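Local coordinates for B-type Cna protein (PDB 6FWY) that is a cell-surface thioester domain protein of unknown function, probably taking part in covalent adhesion of the bacterium to host molecules, at residues A[77-80]-A[81-85]; A[143-146]-A[147-151]. All coordinates share one frame; numbering follows the deposited sequence.

Contact 1. Residues A[77-80]-A[81-85]; sequences EFYR and MFKGG
The carbonyl O of Arg80 takes the amide of Gly84 at 2.8 Å (O to N), an i to i+4 bond near the C-terminal end of helix 76-84. Three more bonds of the same pattern run ahead of it, from Met81, Phe82 and Lys83 to Glu77, Phe78 and Tyr79; the straightest, Lys83 N to Tyr79 O, has an N-H...O angle of 169°. The apolar flank is built from Phe78, Met81 and Phe82. Met81 has CG anti to its backbone N (chi1 178°) and bends only at its last torsion, which carries CE to the edge of the Phe78 ring, 4.0 Å from CD1. Its SD lies obliquely 5.3 Å from the centroid of that ring, a Met-aromatic contact, while CE also sits over the rim of one face of Phe82. The edge of the Phe82 ring, through CD2, comes to 3.2 Å from Phe78 O. Large, polarisable side chains suit this flank, which packs on Val259 and Met261 of strand 258-277 and on helix 99-113. On another flank the extended Lys83 touches the hydroxyl end of Tyr79, its CD 4.0 Å from OH; an aliphatic stem suits contact with the aromatic side chain while the amine stays at the surface. Arg80 bends at chi3, and its buried guanidinium gives hydrogen bonds from NH2 to Ala148 O and from NH1 to Asp153 O. Apolar side chains on one flank and an arginine held by carbonyl oxygens thus tie this short helix to the sheet and to its neighbouring helices.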
ATOM      1  N   GLU A  77     -10.266   0.109  -2.347  1.00 35.30           N
ATOM      2  CA  GLU A  77     -10.725   0.289  -3.731  1.00 35.13           C
ATOM      3  C   GLU A  77      -9.696   1.102  -4.523  1.00 33.81           C
ATOM      4  O   GLU A  77      -9.329   0.720  -5.626  1.00 33.50           O
ATOM      5  CB  GLU A  77     -12.114   0.959  -3.790  1.00 35.26           C
ATOM      6  CG  GLU A  77     -13.221   0.172  -3.085  1.00 37.06           C
ATOM      7  CD  GLU A  77     -14.605   0.802  -3.255  1.00 37.87           C
ATOM      8  OE1 GLU A  77     -14.707   2.052  -3.272  1.00 38.06           O
ATOM      9  OE2 GLU A  77     -15.610   0.048  -3.391  1.00 39.24           O
ATOM     10  N   PHE A  78      -9.231   2.208  -3.950  1.00 33.41           N
ATOM     11  CA  PHE A  78      -8.192   3.025  -4.581  1.00 32.92           C
ATOM     12  C   PHE A  78      -6.853   2.274  -4.686  1.00 33.17           C
ATOM     13  O   PHE A  78      -6.172   2.393  -5.693  1.00 32.78           O
ATOM     14  CB  PHE A  78      -8.028   4.383  -3.873  1.00 32.92           C
ATOM     15  CG  PHE A  78      -9.044   5.420  -4.295  1.00 32.77           C
ATOM     16  CD1 PHE A  78      -8.897   6.097  -5.502  1.00 32.38           C
ATOM     17  CD2 PHE A  78     -10.165   5.684  -3.518  1.00 33.03           C
ATOM     18  CE1 PHE A  78      -9.859   7.023  -5.928  1.00 32.07           C
ATOM     19  CE2 PHE A  78     -11.131   6.617  -3.947  1.00 32.41           C
ATOM     20  CZ  PHE A  78     -10.966   7.302  -5.134  1.00 31.88           C
ATOM     21  N   TYR A  79      -6.486   1.497  -3.673  1.00 33.56           N
ATOM     22  CA  TYR A  79      -5.296   0.637  -3.760  1.00 34.12           C
ATOM     23  C   TYR A  79      -5.376  -0.235  -4.989  1.00 34.63           C
ATOM     24  O   TYR A  79      -4.462  -0.247  -5.791  1.00 34.20           O
ATOM     25  CB  TYR A  79      -5.145  -0.242  -2.508  1.00 34.80           C
ATOM     26  CG  TYR A  79      -4.046  -1.276  -2.627  1.00 35.20           C
ATOM     27  CD1 TYR A  79      -2.696  -0.920  -2.511  1.00 35.95           C
ATOM     28  CD2 TYR A  79      -4.350  -2.617  -2.860  1.00 36.13           C
ATOM     29  CE1 TYR A  79      -1.687  -1.874  -2.634  1.00 36.23           C
ATOM     30  CE2 TYR A  79      -3.370  -3.580  -2.988  1.00 36.80           C
ATOM     31  CZ  TYR A  79      -2.038  -3.206  -2.875  1.00 36.95           C
ATOM     32  OH  TYR A  79      -1.069  -4.150  -2.988  1.00 37.80           O
ATOM     33  N   ARG A  80      -6.495  -0.942  -5.139  1.00 35.02           N
ATOM     34  CA  ARG A  80      -6.686  -1.839  -6.267  1.00 35.55           C
ATOM     35  C   ARG A  80      -6.749  -1.125  -7.610  1.00 34.69           C
ATOM     36  O   ARG A  80      -6.288  -1.674  -8.603  1.00 35.16           O
ATOM     37  CB  ARG A  80      -7.926  -2.706  -6.048  1.00 36.48           C
ATOM     38  CG  ARG A  80      -7.697  -3.802  -5.019  1.00 37.63           C
ATOM     39  CD  ARG A  80      -8.806  -4.834  -5.030  1.00 38.73           C
ATOM     40  NE  ARG A  80     -10.077  -4.274  -4.570  1.00 38.81           N
ATOM     41  CZ  ARG A  80     -10.478  -4.164  -3.302  1.00 39.28           C
ATOM     42  NH1 ARG A  80      -9.720  -4.584  -2.278  1.00 39.58           N
ATOM     43  NH2 ARG A  80     -11.682  -3.628  -3.065  1.00 39.18           N
ATOM     44  N   MET A  81      -7.290   0.091  -7.646  1.00 33.87           N
ATOM     45  CA  MET A  81      -7.298   0.872  -8.880  1.00 34.06           C
ATOM     46  C   MET A  81      -5.866   1.049  -9.392  1.00 34.53           C
ATOM     47  O   MET A  81      -5.614   0.852 -10.582  1.00 34.82           O
ATOM     48  CB  MET A  81      -7.958   2.239  -8.678  1.00 33.21           C
ATOM     49  CG  MET A  81      -7.957   3.140  -9.916  1.00 32.83           C
ATOM     50  SD  MET A  81      -8.373   4.851  -9.513  1.00 33.05           S
ATOM     51  CE  MET A  81      -6.807   5.456  -8.829  1.00 32.85           C
ATOM     52  N   PHE A  82      -4.949   1.430  -8.501  1.00 34.16           N
ATOM     53  CA  PHE A  82      -3.546   1.555  -8.864  1.00 34.82           C
ATOM     54  C   PHE A  82      -2.939   0.217  -9.285  1.00 35.73           C
ATOM     55  O   PHE A  82      -2.350   0.133 -10.334  1.00 36.98           O
ATOM     56  CB  PHE A  82      -2.726   2.178  -7.731  1.00 34.75           C
ATOM     57  CG  PHE A  82      -2.912   3.663  -7.593  1.00 34.47           C
ATOM     58  CD1 PHE A  82      -2.228   4.544  -8.429  1.00 35.02           C
ATOM     59  CD2 PHE A  82      -3.743   4.186  -6.620  1.00 33.83           C
ATOM     60  CE1 PHE A  82      -2.382   5.925  -8.293  1.00 34.44           C
ATOM     61  CE2 PHE A  82      -3.915   5.556  -6.486  1.00 33.80           C
ATOM     62  CZ  PHE A  82      -3.231   6.423  -7.324  1.00 33.92           C
ATOM     63  N   LYS A  83      -3.107  -0.819  -8.475  1.00 35.87           N
ATOM     64  CA  LYS A  83      -2.519  -2.153  -8.751  1.00 36.85           C
ATOM     65  C   LYS A  83      -3.039  -2.788 -10.042  1.00 37.29           C
ATOM     66  O   LYS A  83      -2.282  -3.431 -10.760  1.00 37.75           O
ATOM     67  CB  LYS A  83      -2.761  -3.099  -7.579  1.00 37.75           C
ATOM     68  CG  LYS A  83      -1.928  -4.363  -7.621  1.00 39.74           C
ATOM     69  CD  LYS A  83      -2.353  -5.403  -6.599  1.00 40.61           C
ATOM     70  CE  LYS A  83      -1.651  -6.727  -6.913  1.00 42.45           C
ATOM     71  NZ  LYS A  83      -1.630  -7.632  -5.738  1.00 43.99           N
ATOM     72  N   GLY A  84      -4.333  -2.600 -10.319  1.00 36.46           N
ATOM     73  CA  GLY A  84      -4.986  -3.173 -11.503  1.00 37.09           C
ATOM     74  C   GLY A  84      -5.175  -2.235 -12.681  1.00 36.38           C
ATOM     75  O   GLY A  84      -5.732  -2.631 -13.688  1.00 36.75           O
ATOM     76  N   GLY A  85      -4.700  -1.001 -12.552  1.00 35.80           N
ATOM     77  CA  GLY A  85      -4.826   0.026 -13.586  1.00 35.49           C
ATOM     78  C   GLY A  85      -3.459   0.495 -14.097  1.00 36.08           C
ATOM     79  O   GLY A  85      -2.419  -0.127 -13.830  1.00 36.09           O
TER

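Contact 2. Residues A[143-146]-A[147-151]; sequences KIYD and YAKNG
Tyr147 begins the 147-151 segment, giving its backbone N to Lys143 O, while its CB rests 3.6 Å from Ile144 O; its ring leads away from the turn, and the phenol reaches Asp153. Ala148 follows, its N bonded to Ile144 O at 2.9 Å, and its small methyl suits a buried place where helix 76-84 comes close. Lys149 carries the main side-chain contact. Bends at chi2 and chi3 (-59° and -70°) lay it along one face of the Tyr145 ring, with CG 3.7 Å from the ring centroid, a CH-pi contact between residues i and i+4 on the last turns of helix 131-150 in the thioester domain. Lys149 CD passes Tyr145 CE1 at 3.6 Å as the stem follows the ring toward its hydroxyl. There a water bridges Tyr145 OH and Lys149 NZ, and the ammonium also meets Glu77. Asn150 doubles its hold on Asp146: the backbone N meets Asp146 O, and ND2 gives a 2.7 Å bond to OD1, which lies in the amide plane and is met nearly along its C-O axis. A short amide one turn on from the aspartate suits this donation at the helix end. Gly151 then leaves helical angles, its N still bonded to Tyr147 O at 2.8 Å.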
ATOM      1  N   LYS A 143     -12.812  -3.451 -16.698  1.00 38.25           N
ATOM      2  CA  LYS A 143     -11.835  -4.342 -16.081  1.00 39.14           C
ATOM      3  C   LYS A 143     -11.327  -3.729 -14.774  1.00 37.91           C
ATOM      4  O   LYS A 143     -11.396  -4.354 -13.734  1.00 38.24           O
ATOM      5  CB  LYS A 143     -10.665  -4.614 -17.029  1.00 40.35           C
ATOM      6  CG  LYS A 143      -9.720  -5.699 -16.519  1.00 41.75           C
ATOM      7  CD  LYS A 143      -8.732  -6.150 -17.579  1.00 43.19           C
ATOM      8  CE  LYS A 143      -7.369  -6.558 -16.986  1.00 43.82           C
ATOM      9  NZ  LYS A 143      -7.326  -7.977 -16.567  1.00 45.72           N
ATOM     10  N   ILE A 144     -10.837  -2.499 -14.837  1.00 36.73           N
ATOM     11  CA  ILE A 144     -10.212  -1.853 -13.671  1.00 36.14           C
ATOM     12  C   ILE A 144     -11.248  -1.642 -12.561  1.00 35.63           C
ATOM     13  O   ILE A 144     -10.982  -1.937 -11.392  1.00 35.40           O
ATOM     14  CB  ILE A 144      -9.514  -0.520 -14.047  1.00 35.45           C
ATOM     15  CG1 ILE A 144      -8.392  -0.759 -15.078  1.00 36.11           C
ATOM     16  CG2 ILE A 144      -8.911   0.164 -12.821  1.00 34.55           C
ATOM     17  CD1 ILE A 144      -8.018   0.511 -15.853  1.00 35.93           C
ATOM     18  N   TYR A 145     -12.429  -1.146 -12.929  1.00 34.85           N
ATOM     19  CA  TYR A 145     -13.491  -0.861 -11.963  1.00 34.57           C
ATOM     20  C   TYR A 145     -13.950  -2.139 -11.248  1.00 35.85           C
ATOM     21  O   TYR A 145     -14.037  -2.173 -10.024  1.00 35.89           O
ATOM     22  CB  TYR A 145     -14.658  -0.181 -12.672  1.00 35.05           C
ATOM     23  CG  TYR A 145     -15.765   0.292 -11.782  1.00 34.84           C
ATOM     24  CD1 TYR A 145     -15.530   1.236 -10.811  1.00 34.16           C
ATOM     25  CD2 TYR A 145     -17.063  -0.187 -11.932  1.00 35.79           C
ATOM     26  CE1 TYR A 145     -16.550   1.698  -9.984  1.00 34.17           C
ATOM     27  CE2 TYR A 145     -18.101   0.282 -11.130  1.00 36.12           C
ATOM     28  CZ  TYR A 145     -17.822   1.218 -10.145  1.00 35.59           C
ATOM     29  OH  TYR A 145     -18.806   1.699  -9.319  1.00 36.31           O
ATOM     30  N   ASP A 146     -14.211  -3.193 -12.017  1.00 37.02           N
ATOM     31  CA  ASP A 146     -14.589  -4.481 -11.446  1.00 38.72           C
ATOM     32  C   ASP A 146     -13.566  -4.957 -10.402  1.00 38.42           C
ATOM     33  O   ASP A 146     -13.939  -5.386  -9.317  1.00 37.90           O
ATOM     34  CB  ASP A 146     -14.754  -5.523 -12.551  1.00 40.87           C
ATOM     35  CG  ASP A 146     -15.316  -6.859 -12.035  1.00 44.05           C
ATOM     36  OD1 ASP A 146     -16.143  -6.853 -11.089  1.00 44.22           O
ATOM     37  OD2 ASP A 146     -14.905  -7.940 -12.529  1.00 47.53           O
ATOM     38  N   TYR A 147     -12.280  -4.844 -10.734  1.00 37.56           N
ATOM     39  CA  TYR A 147     -11.220  -5.220  -9.814  1.00 38.35           C
ATOM     40  C   TYR A 147     -11.199  -4.309  -8.566  1.00 37.26           C
ATOM     41  O   TYR A 147     -11.110  -4.792  -7.443  1.00 37.09           O
ATOM     42  CB  TYR A 147      -9.864  -5.231 -10.526  1.00 38.48           C
ATOM     43  CG  TYR A 147      -8.719  -5.597  -9.611  1.00 39.12           C
ATOM     44  CD1 TYR A 147      -8.633  -6.874  -9.053  1.00 40.15           C
ATOM     45  CD2 TYR A 147      -7.739  -4.662  -9.282  1.00 38.12           C
ATOM     46  CE1 TYR A 147      -7.599  -7.216  -8.206  1.00 40.73           C
ATOM     47  CE2 TYR A 147      -6.704  -5.000  -8.427  1.00 38.66           C
ATOM     48  CZ  TYR A 147      -6.633  -6.273  -7.898  1.00 39.97           C
ATOM     49  OH  TYR A 147      -5.605  -6.592  -7.051  1.00 40.10           O
ATOM     50  N   ALA A 148     -11.317  -3.000  -8.766  1.00 36.37           N
ATOM     51  CA  ALA A 148     -11.350  -2.045  -7.654  1.00 36.13           C
ATOM     52  C   ALA A 148     -12.513  -2.280  -6.677  1.00 36.86           C
ATOM     53  O   ALA A 148     -12.301  -2.289  -5.467  1.00 37.97           O
ATOM     54  CB  ALA A 148     -11.374  -0.630  -8.181  1.00 34.87           C
ATOM     55  N   LYS A 149     -13.713  -2.491  -7.208  1.00 37.22           N
ATOM     56  CA  LYS A 149     -14.902  -2.770  -6.398  1.00 38.22           C
ATOM     57  C   LYS A 149     -14.883  -4.165  -5.790  1.00 39.73           C
ATOM     58  O   LYS A 149     -15.179  -4.326  -4.610  1.00 40.87           O
ATOM     59  CB  LYS A 149     -16.197  -2.664  -7.233  1.00 38.30           C
ATOM     60  CG  LYS A 149     -16.478  -1.309  -7.907  1.00 36.99           C
ATOM     61  CD  LYS A 149     -16.576  -0.168  -6.911  1.00 36.75           C
ATOM     62  CE  LYS A 149     -17.817  -0.237  -6.060  1.00 38.31           C
ATOM     63  NZ  LYS A 149     -17.662   0.693  -4.902  1.00 38.19           N
ATOM     64  N   ASN A 150     -14.570  -5.173  -6.600  1.00 40.36           N
ATOM     65  CA  ASN A 150     -14.825  -6.577  -6.248  1.00 41.91           C
ATOM     66  C   ASN A 150     -13.604  -7.436  -5.980  1.00 42.70           C
ATOM     67  O   ASN A 150     -13.759  -8.556  -5.512  1.00 44.26           O
ATOM     68  CB  ASN A 150     -15.697  -7.228  -7.337  1.00 42.89           C
ATOM     69  CG  ASN A 150     -17.010  -6.473  -7.547  1.00 42.79           C
ATOM     70  OD1 ASN A 150     -17.729  -6.210  -6.597  1.00 43.45           O
ATOM     71  ND2 ASN A 150     -17.316  -6.122  -8.788  1.00 42.18           N
ATOM     72  N   GLY A 151     -12.404  -6.933  -6.263  1.00 41.82           N
ATOM     73  CA  GLY A 151     -11.147  -7.662  -5.994  1.00 42.19           C
ATOM     74  C   GLY A 151     -10.889  -7.772  -4.505  1.00 42.75           C
ATOM     75  O   GLY A 151     -11.478  -7.040  -3.713  1.00 43.07           O
TER
HETATM   76  O   HOH W   1     -18.193   3.272  -6.559  1.00 42.38           O

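How the contacts relate
Contact 1 comes first along the chain, on the short helix 76-84, and contact 2 follows on the last turns of the long helix 131-150, both within the thioester domain. Their centres lie about 8 Å apart and the two helices touch directly. Glu77 OE2 and Lys149 NZ form a salt bridge of 2.6 Å, and the arginine of contact 1 joins the helices a second time, near the C-terminal end of helix 131-150. Helix 99-113 packs against both, making a three-helix cluster. Contact 1 is the more deeply buried, also meeting strand 258-277, so it joins the cluster to the large antiparallel sheet; contact 2 lies nearer the surface.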